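Local coordinates for protein tail assembly chaperone (Enterobacteria phage HK97, PDB 2OB9) that probably acts as a chaperone in the assembly of the phage tail, at residues Val25-Gly30 against His105-Lys110; Val33-Pro38 against Leu109-Asp114. One frame throughout, in Å; residues are numbered along the deposited sequence.

Contact 1: residues Val25-Gly30 against His105-Lys110; sequences VPEWEG and HSRLLK
Trp28 and Leu108 reach toward each other tip to tip: the methyl CD1 of Leu108 lies 3.6 Å from Trp28 CH2 and equally near CZ3, at the far end of the six-membered ring. CG of Trp28 is anti to the carbonyl carbon (chi1 -62°), beside the backbone N, and CB points toward the helix. The same ring presents its edge to the face of His105 in a T-shaped stack. Its centroid is 5.3 Å from that of the imidazole, with the planes at 63°, and CZ2 sits above the imidazole, displaced toward the rim, 3.7 Å from His105 NE2. That nitrogen is hydrogen-bonded to Ala11 O of the second subunit, a bond that would restrain the rotation of the imidazole against which CZ2 rests. Within the loop, Val25 CG2 lies over one face of the indole, toward its rim. The same methyl comes near the edge of the Arg107 guanidinium, 4.2 Å from NH2.

Farther out, Glu27 and Arg107 meet tip to tip in a salt bridge, with Arg107 NH2 2.8 Å from Glu27 OE2. The bond is bent, with an N-H...O angle of 132°, and the donor stands above the carboxylate plane. Arg107 leaves the helix extended, CG anti to the backbone N, and bends at chi3, the torsion that places NE.

The loop's own fold is held by Val25 O, which accepts from both Trp28 N, at 2.9 Å, and Gly30 N. With a backbone bond pairing Val25 and Val31, the arrangement is that of a beta-hairpin connecting antiparallel strands 20-25 and 31-36, whose loop packs by an aromatic side chain and a peripheral ion pair onto a helix.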
ATOM      1  N   VAL A  25      26.198  38.079   7.853  1.00 54.24           N
ATOM      2  CA  VAL A  25      26.963  36.847   7.748  1.00 53.81           C
ATOM      3  C   VAL A  25      28.469  37.037   7.984  1.00 54.46           C
ATOM      4  O   VAL A  25      29.216  37.372   7.072  1.00 53.89           O
ATOM      5  CB  VAL A  25      26.474  35.902   6.573  1.00 54.18           C
ATOM      6  CG1 VAL A  25      25.677  36.636   5.482  1.00 53.32           C
ATOM      7  CG2 VAL A  25      27.533  34.871   6.070  1.00 52.66           C
ATOM      8  N   PRO A  26      28.898  36.808   9.251  1.00 55.37           N
ATOM      9  CA  PRO A  26      30.250  36.976   9.798  1.00 55.95           C
ATOM     10  C   PRO A  26      31.330  36.414   8.904  1.00 56.52           C
ATOM     11  O   PRO A  26      32.414  37.000   8.796  1.00 57.39           O
ATOM     12  CB  PRO A  26      30.208  36.150  11.095  1.00 56.32           C
ATOM     13  CG  PRO A  26      28.766  36.220  11.536  1.00 56.08           C
ATOM     14  CD  PRO A  26      27.948  36.311  10.275  1.00 55.06           C
ATOM     15  N   GLU A  27      31.040  35.278   8.276  1.00 56.49           N
ATOM     16  CA  GLU A  27      32.042  34.541   7.518  1.00 56.42           C
ATOM     17  C   GLU A  27      32.106  35.000   6.066  1.00 55.58           C
ATOM     18  O   GLU A  27      33.020  34.630   5.329  1.00 56.55           O
ATOM     19  CB  GLU A  27      31.774  33.043   7.611  1.00 56.30           C
ATOM     20  CG  GLU A  27      30.299  32.758   7.666  1.00 59.89           C
ATOM     21  CD  GLU A  27      29.816  32.335   9.025  1.00 60.20           C
ATOM     22  OE1 GLU A  27      30.481  31.485   9.639  1.00 57.87           O
ATOM     23  OE2 GLU A  27      28.761  32.841   9.447  1.00 61.44           O
ATOM     24  N   TRP A  28      31.132  35.803   5.658  1.00 54.37           N
ATOM     25  CA  TRP A  28      31.202  36.461   4.366  1.00 52.54           C
ATOM     26  C   TRP A  28      31.418  37.936   4.592  1.00 51.63           C
ATOM     27  O   TRP A  28      30.665  38.778   4.095  1.00 52.00           O
ATOM     28  CB  TRP A  28      29.942  36.224   3.550  1.00 51.69           C
ATOM     29  CG  TRP A  28      29.647  34.786   3.188  1.00 51.69           C
ATOM     30  CD1 TRP A  28      30.494  33.685   3.264  1.00 49.78           C
ATOM     31  CD2 TRP A  28      28.429  34.314   2.610  1.00 49.98           C
ATOM     32  NE1 TRP A  28      29.846  32.559   2.787  1.00 47.10           N
ATOM     33  CE2 TRP A  28      28.582  32.922   2.381  1.00 51.06           C
ATOM     34  CE3 TRP A  28      27.211  34.939   2.269  1.00 50.20           C
ATOM     35  CZ2 TRP A  28      27.551  32.144   1.839  1.00 51.60           C
ATOM     36  CZ3 TRP A  28      26.194  34.173   1.732  1.00 49.62           C
ATOM     37  CH2 TRP A  28      26.375  32.783   1.514  1.00 50.93           C
ATOM     38  N   GLU A  29      32.439  38.227   5.390  1.00 50.54           N
ATOM     39  CA  GLU A  29      32.934  39.591   5.659  1.00 49.61           C
ATOM     40  C   GLU A  29      31.934  40.560   6.260  1.00 48.69           C
ATOM     41  O   GLU A  29      32.056  41.767   6.078  1.00 49.14           O
ATOM     42  CB  GLU A  29      33.643  40.162   4.423  1.00 48.98           C
ATOM     43  CG  GLU A  29      34.721  39.182   3.950  1.00 50.66           C
ATOM     44  CD  GLU A  29      35.480  39.645   2.729  1.00 52.45           C
ATOM     45  OE1 GLU A  29      35.133  40.714   2.170  1.00 52.96           O
ATOM     46  OE2 GLU A  29      36.423  38.921   2.329  1.00 52.83           O
ATOM     47  N   GLY A  30      30.966  40.041   7.008  1.00 47.70           N
ATOM     48  CA  GLY A  30      30.015  40.892   7.716  1.00 46.64           C
ATOM     49  C   GLY A  30      28.882  41.356   6.822  1.00 46.75           C
ATOM     50  O   GLY A  30      28.030  42.096   7.260  1.00 46.94           O
ATOM     51  N   HIS A 105      26.302  28.107   3.840  1.00 51.85           N
ATOM     52  CA  HIS A 105      25.093  28.003   3.032  1.00 51.38           C
ATOM     53  C   HIS A 105      24.029  27.186   3.751  1.00 51.29           C
ATOM     54  O   HIS A 105      22.865  27.539   3.783  1.00 51.07           O
ATOM     55  CB  HIS A 105      25.405  27.355   1.681  1.00 50.14           C
ATOM     56  CG  HIS A 105      26.572  27.974   0.978  1.00 52.06           C
ATOM     57  ND1 HIS A 105      27.871  27.779   1.390  1.00 51.89           N
ATOM     58  CD2 HIS A 105      26.633  28.818  -0.078  1.00 51.78           C
ATOM     59  CE1 HIS A 105      28.686  28.447   0.602  1.00 52.23           C
ATOM     60  NE2 HIS A 105      27.956  29.110  -0.280  1.00 53.91           N
ATOM     61  N   SER A 106      24.448  26.089   4.340  1.00 51.82           N
ATOM     62  CA  SER A 106      23.511  25.183   4.954  1.00 51.84           C
ATOM     63  C   SER A 106      22.948  25.752   6.259  1.00 50.93           C
ATOM     64  O   SER A 106      21.809  25.514   6.582  1.00 49.26           O
ATOM     65  CB  SER A 106      24.144  23.802   5.109  1.00 51.69           C
ATOM     66  OG  SER A 106      24.747  23.658   6.389  1.00 53.14           O
ATOM     67  N   ARG A 107      23.744  26.551   6.961  1.00 51.92           N
ATOM     68  CA  ARG A 107      23.301  27.282   8.171  1.00 52.96           C
ATOM     69  C   ARG A 107      22.375  28.453   7.792  1.00 51.85           C
ATOM     70  O   ARG A 107      21.479  28.810   8.534  1.00 51.15           O
ATOM     71  CB  ARG A 107      24.519  27.821   8.916  1.00 52.29           C
ATOM     72  CG  ARG A 107      24.183  28.543  10.220  1.00 56.52           C
ATOM     73  CD  ARG A 107      25.394  29.288  10.895  1.00 57.90           C
ATOM     74  NE  ARG A 107      25.979  30.406  10.104  1.00 64.99           N
ATOM     75  CZ  ARG A 107      25.395  31.597   9.933  1.00 68.08           C
ATOM     76  NH1 ARG A 107      24.188  31.845  10.460  1.00 66.70           N
ATOM     77  NH2 ARG A 107      26.019  32.552   9.229  1.00 69.30           N
ATOM     78  N   LEU A 108      22.602  29.047   6.622  1.00 50.99           N
ATOM     79  CA  LEU A 108      21.703  30.090   6.111  1.00 50.54           C
ATOM     80  C   LEU A 108      20.375  29.483   5.638  1.00 50.52           C
ATOM     81  O   LEU A 108      19.328  30.057   5.905  1.00 51.82           O
ATOM     82  CB  LEU A 108      22.376  30.950   5.001  1.00 49.84           C
ATOM     83  CG  LEU A 108      23.462  31.935   5.464  1.00 48.08           C
ATOM     84  CD1 LEU A 108      24.153  32.572   4.286  1.00 45.57           C
ATOM     85  CD2 LEU A 108      22.898  33.044   6.394  1.00 45.11           C
ATOM     86  N   LEU A 109      20.407  28.324   4.979  1.00 49.17           N
ATOM     87  CA  LEU A 109      19.184  27.614   4.678  1.00 48.72           C
ATOM     88  C   LEU A 109      18.319  27.365   5.927  1.00 49.77           C
ATOM     89  O   LEU A 109      17.111  27.658   5.898  1.00 48.65           O
ATOM     90  CB  LEU A 109      19.445  26.312   3.933  1.00 48.10           C
ATOM     91  CG  LEU A 109      18.262  25.393   3.538  1.00 48.43           C
ATOM     92  CD1 LEU A 109      17.158  26.169   2.785  1.00 43.97           C
ATOM     93  CD2 LEU A 109      18.763  24.247   2.634  1.00 48.21           C
ATOM     94  N   LYS A 110      18.921  26.825   6.996  1.00 50.12           N
ATOM     95  CA  LYS A 110      18.198  26.550   8.242  1.00 52.24           C
ATOM     96  C   LYS A 110      17.546  27.778   8.843  1.00 52.82           C
ATOM     97  O   LYS A 110      16.392  27.750   9.194  1.00 54.48           O
ATOM     98  CB  LYS A 110      19.100  25.869   9.281  1.00 52.53           C
ATOM     99  CG  LYS A 110      19.154  24.370   9.080  1.00 56.17           C
ATOM    100  CD  LYS A 110      20.288  23.748   9.836  1.00 61.85           C
ATOM    101  CE  LYS A 110      20.457  22.281   9.451  1.00 65.92           C
ATOM    102  NZ  LYS A 110      19.531  21.379  10.209  1.00 67.83           N
TER

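Contact 2: residues Val33-Pro38 against Leu109-Asp114; sequences VVLREP and LKQALD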
ATOM      1  N   VAL A  33      22.595  39.932   4.122  1.00 49.69           N
ATOM      2  CA  VAL A  33      21.767  39.308   3.104  1.00 49.37           C
ATOM      3  C   VAL A  33      20.351  39.355   3.654  1.00 49.62           C
ATOM      4  O   VAL A  33      20.143  39.680   4.824  1.00 50.13           O
ATOM      5  CB  VAL A  33      22.178  37.808   2.812  1.00 49.65           C
ATOM      6  CG1 VAL A  33      23.635  37.730   2.393  1.00 49.49           C
ATOM      7  CG2 VAL A  33      21.856  36.838   4.022  1.00 47.53           C
ATOM      8  N   VAL A  34      19.384  39.066   2.795  1.00 49.26           N
ATOM      9  CA  VAL A  34      18.009  38.921   3.193  1.00 47.85           C
ATOM     10  C   VAL A  34      17.636  37.463   2.960  1.00 47.39           C
ATOM     11  O   VAL A  34      17.887  36.898   1.908  1.00 47.71           O
ATOM     12  CB  VAL A  34      17.083  39.895   2.396  1.00 48.68           C
ATOM     13  CG1 VAL A  34      15.618  39.502   2.549  1.00 47.10           C
ATOM     14  CG2 VAL A  34      17.294  41.359   2.837  1.00 46.53           C
ATOM     15  N   LEU A  35      17.084  36.849   3.983  1.00 47.45           N
ATOM     16  CA  LEU A  35      16.577  35.496   3.913  1.00 48.43           C
ATOM     17  C   LEU A  35      15.051  35.552   3.879  1.00 48.75           C
ATOM     18  O   LEU A  35      14.423  36.198   4.721  1.00 48.94           O
ATOM     19  CB  LEU A  35      17.025  34.688   5.171  1.00 48.04           C
ATOM     20  CG  LEU A  35      18.527  34.413   5.372  1.00 47.68           C
ATOM     21  CD1 LEU A  35      18.769  33.491   6.565  1.00 46.23           C
ATOM     22  CD2 LEU A  35      19.214  33.849   4.093  1.00 44.11           C
ATOM     23  N   ARG A  36      14.473  34.862   2.903  1.00 49.06           N
ATOM     24  CA  ARG A  36      13.029  34.767   2.747  1.00 49.52           C
ATOM     25  C   ARG A  36      12.630  33.294   2.895  1.00 48.41           C
ATOM     26  O   ARG A  36      13.428  32.440   2.615  1.00 48.21           O
ATOM     27  CB  ARG A  36      12.600  35.362   1.380  1.00 49.38           C
ATOM     28  CG  ARG A  36      12.839  34.468   0.174  1.00 50.56           C
ATOM     29  CD  ARG A  36      12.075  35.096  -0.943  1.00 52.21           C
ATOM     30  NE  ARG A  36      12.277  34.700  -2.337  1.00 50.32           N
ATOM     31  CZ  ARG A  36      12.065  33.492  -2.850  1.00 56.44           C
ATOM     32  NH1 ARG A  36      11.808  32.450  -2.046  1.00 58.56           N
ATOM     33  NH2 ARG A  36      12.180  33.306  -4.185  1.00 54.69           N
ATOM     34  N   GLU A  37      11.428  33.009   3.387  1.00 48.26           N
ATOM     35  CA  GLU A  37      10.876  31.668   3.326  1.00 48.06           C
ATOM     36  C   GLU A  37      10.820  31.206   1.847  1.00 47.87           C
ATOM     37  O   GLU A  37      10.773  32.036   0.960  1.00 47.94           O
ATOM     38  CB  GLU A  37       9.487  31.631   3.956  1.00 47.75           C
ATOM     39  CG  GLU A  37       8.433  32.365   3.154  1.00 48.90           C
ATOM     40  CD  GLU A  37       7.093  32.326   3.840  1.00 51.20           C
ATOM     41  OE1 GLU A  37       6.625  31.201   4.113  1.00 51.87           O
ATOM     42  OE2 GLU A  37       6.507  33.406   4.087  1.00 53.06           O
ATOM     43  N   PRO A  38      10.880  29.889   1.583  1.00 48.47           N
ATOM     44  CA  PRO A  38      10.793  29.457   0.191  1.00 49.49           C
ATOM     45  C   PRO A  38       9.434  29.666  -0.433  1.00 50.59           C
ATOM     46  O   PRO A  38       8.399  29.633   0.260  1.00 50.04           O
ATOM     47  CB  PRO A  38      11.101  27.953   0.258  1.00 49.87           C
ATOM     48  CG  PRO A  38      11.782  27.778   1.582  1.00 50.10           C
ATOM     49  CD  PRO A  38      11.156  28.757   2.490  1.00 48.14           C
ATOM     50  N   LEU A 109      20.407  28.324   4.979  1.00 49.17           N
ATOM     51  CA  LEU A 109      19.184  27.614   4.678  1.00 48.72           C
ATOM     52  C   LEU A 109      18.319  27.365   5.927  1.00 49.77           C
ATOM     53  O   LEU A 109      17.111  27.658   5.898  1.00 48.65           O
ATOM     54  CB  LEU A 109      19.445  26.312   3.933  1.00 48.10           C
ATOM     55  CG  LEU A 109      18.262  25.393   3.538  1.00 48.43           C
ATOM     56  CD1 LEU A 109      17.158  26.169   2.785  1.00 43.97           C
ATOM     57  CD2 LEU A 109      18.763  24.247   2.634  1.00 48.21           C
ATOM     58  N   LYS A 110      18.921  26.825   6.996  1.00 50.12           N
ATOM     59  CA  LYS A 110      18.198  26.550   8.242  1.00 52.24           C
ATOM     60  C   LYS A 110      17.546  27.778   8.843  1.00 52.82           C
ATOM     61  O   LYS A 110      16.392  27.750   9.194  1.00 54.48           O
ATOM     62  CB  LYS A 110      19.100  25.869   9.281  1.00 52.53           C
ATOM     63  CG  LYS A 110      19.154  24.370   9.080  1.00 56.17           C
ATOM     64  CD  LYS A 110      20.288  23.748   9.836  1.00 61.85           C
ATOM     65  CE  LYS A 110      20.457  22.281   9.451  1.00 65.92           C
ATOM     66  NZ  LYS A 110      19.531  21.379  10.209  1.00 67.83           N
ATOM     67  N   GLN A 111      18.316  28.847   8.977  1.00 54.69           N
ATOM     68  CA  GLN A 111      17.831  30.128   9.428  1.00 55.90           C
ATOM     69  C   GLN A 111      16.611  30.539   8.580  1.00 55.46           C
ATOM     70  O   GLN A 111      15.583  30.912   9.146  1.00 55.89           O
ATOM     71  CB  GLN A 111      18.968  31.144   9.337  1.00 55.68           C
ATOM     72  CG  GLN A 111      19.106  32.078  10.520  1.00 58.40           C
ATOM     73  CD  GLN A 111      20.298  33.031  10.409  1.00 59.11           C
ATOM     74  OE1 GLN A 111      20.296  34.120  11.002  1.00 65.70           O
ATOM     75  NE2 GLN A 111      21.318  32.628   9.667  1.00 64.01           N
ATOM     76  N   ALA A 112      16.691  30.412   7.242  1.00 54.94           N
ATOM     77  CA  ALA A 112      15.534  30.738   6.367  1.00 54.73           C
ATOM     78  C   ALA A 112      14.277  29.876   6.629  1.00 54.67           C
ATOM     79  O   ALA A 112      13.151  30.399   6.673  1.00 53.75           O
ATOM     80  CB  ALA A 112      15.909  30.684   4.891  1.00 54.13           C
ATOM     81  N   LEU A 113      14.481  28.568   6.794  1.00 54.70           N
ATOM     82  CA  LEU A 113      13.401  27.630   7.114  1.00 55.51           C
ATOM     83  C   LEU A 113      12.807  27.878   8.508  1.00 55.36           C
ATOM     84  O   LEU A 113      11.674  27.560   8.707  1.00 55.58           O
ATOM     85  CB  LEU A 113      13.822  26.139   6.933  1.00 55.11           C
ATOM     86  CG  LEU A 113      14.373  25.753   5.540  1.00 55.41           C
ATOM     87  CD1 LEU A 113      14.754  24.278   5.439  1.00 54.05           C
ATOM     88  CD2 LEU A 113      13.413  26.157   4.452  1.00 52.18           C
ATOM     89  N   ASP A 114      13.568  28.467   9.432  1.00 56.16           N
ATOM     90  CA  ASP A 114      13.046  28.951  10.731  1.00 58.01           C
ATOM     91  C   ASP A 114      11.879  29.948  10.639  1.00 57.95           C
ATOM     92  O   ASP A 114      11.141  30.118  11.593  1.00 57.79           O
ATOM     93  CB  ASP A 114      14.150  29.635  11.560  1.00 58.62           C
ATOM     94  CG  ASP A 114      15.007  28.659  12.366  1.00 62.71           C
ATOM     95  OD1 ASP A 114      14.589  27.489  12.590  1.00 65.68           O
ATOM     96  OD2 ASP A 114      16.117  29.085  12.786  1.00 65.66           O
TER
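Strand 33-36 passes helix 109-113 with their axes 7.7 Å apart at closest approach and 52° between their N-to-C directions, and the nearest alpha carbons are those of Leu35 and Ala112, 5.5 Å apart. The small side chain of Ala112 permits this approach: its CB faces the strand, 4.2 Å from Leu35 CB and 3.8 Å from the carbonyl oxygen Arg36 O.

Leu35 carries the strand side. Its CG is anti to the carbonyl carbon (chi1 -65°) and the chain is extended at chi2 (-174°), which carries CD1 on toward the helix, 3.6 Å from Gln111 CB and 3.8 Å from the backbone atom Ala112 N. The Leu35 and Gln111 side chains cross at about a right angle, and CD1 also lies close to CD and NE2 of the Gln111 amide. Past the end of the strand, Pro38 continues the apolar strip: its ring atom CG is 3.7 Å from Leu113 CD2, again with the side chains crossing nearly perpendicularly.

The polar groups of the strand end look to other partners. Arg36 CB points away from the helix; its NH1 donates to Glu37 O at 3.2 Å, with the acceptor close to the guanidinium plane, and also forms a salt bridge with Asp78, while Phe18 makes a cation-pi contact with the same group. Glu37 is bonded to the backbone N of Arg19 and forms a salt bridge with Arg107 of the third subunit.

No hydrogen bond joins the two segments, so helix and sheet meet here mainly through van der Waals contact of methyl, methylene and proline-ring groups, with backbone atoms of Arg36 and Ala112 joining in; the charged side chains of Arg36 and Glu37 find their ionic partners outside the two segments.

Helix 103-113 serves both contacts, which share Leu109 and Lys110 and have centres about 11 Å apart; it meets the hairpin loop in contact 1 and strand 31-36 with the residues after it in contact 2. They touch directly, through Leu108 O with Leu35 CD1 at 3.5 Å and through Val25 CG1 with Val33 CG1 at 3.9 Å. Contact 2 lies deeper, its centre about 6 Å from the chain centre against about 12 Å for contact 1, although both are only partly buried. Chemistry follows place: the peripheral contact combines apolar and aromatic packing with an ion pair, the inner one has no hydrogen bond or ion pair across its segments and packs mostly by apolar groups. Both border the second subunit.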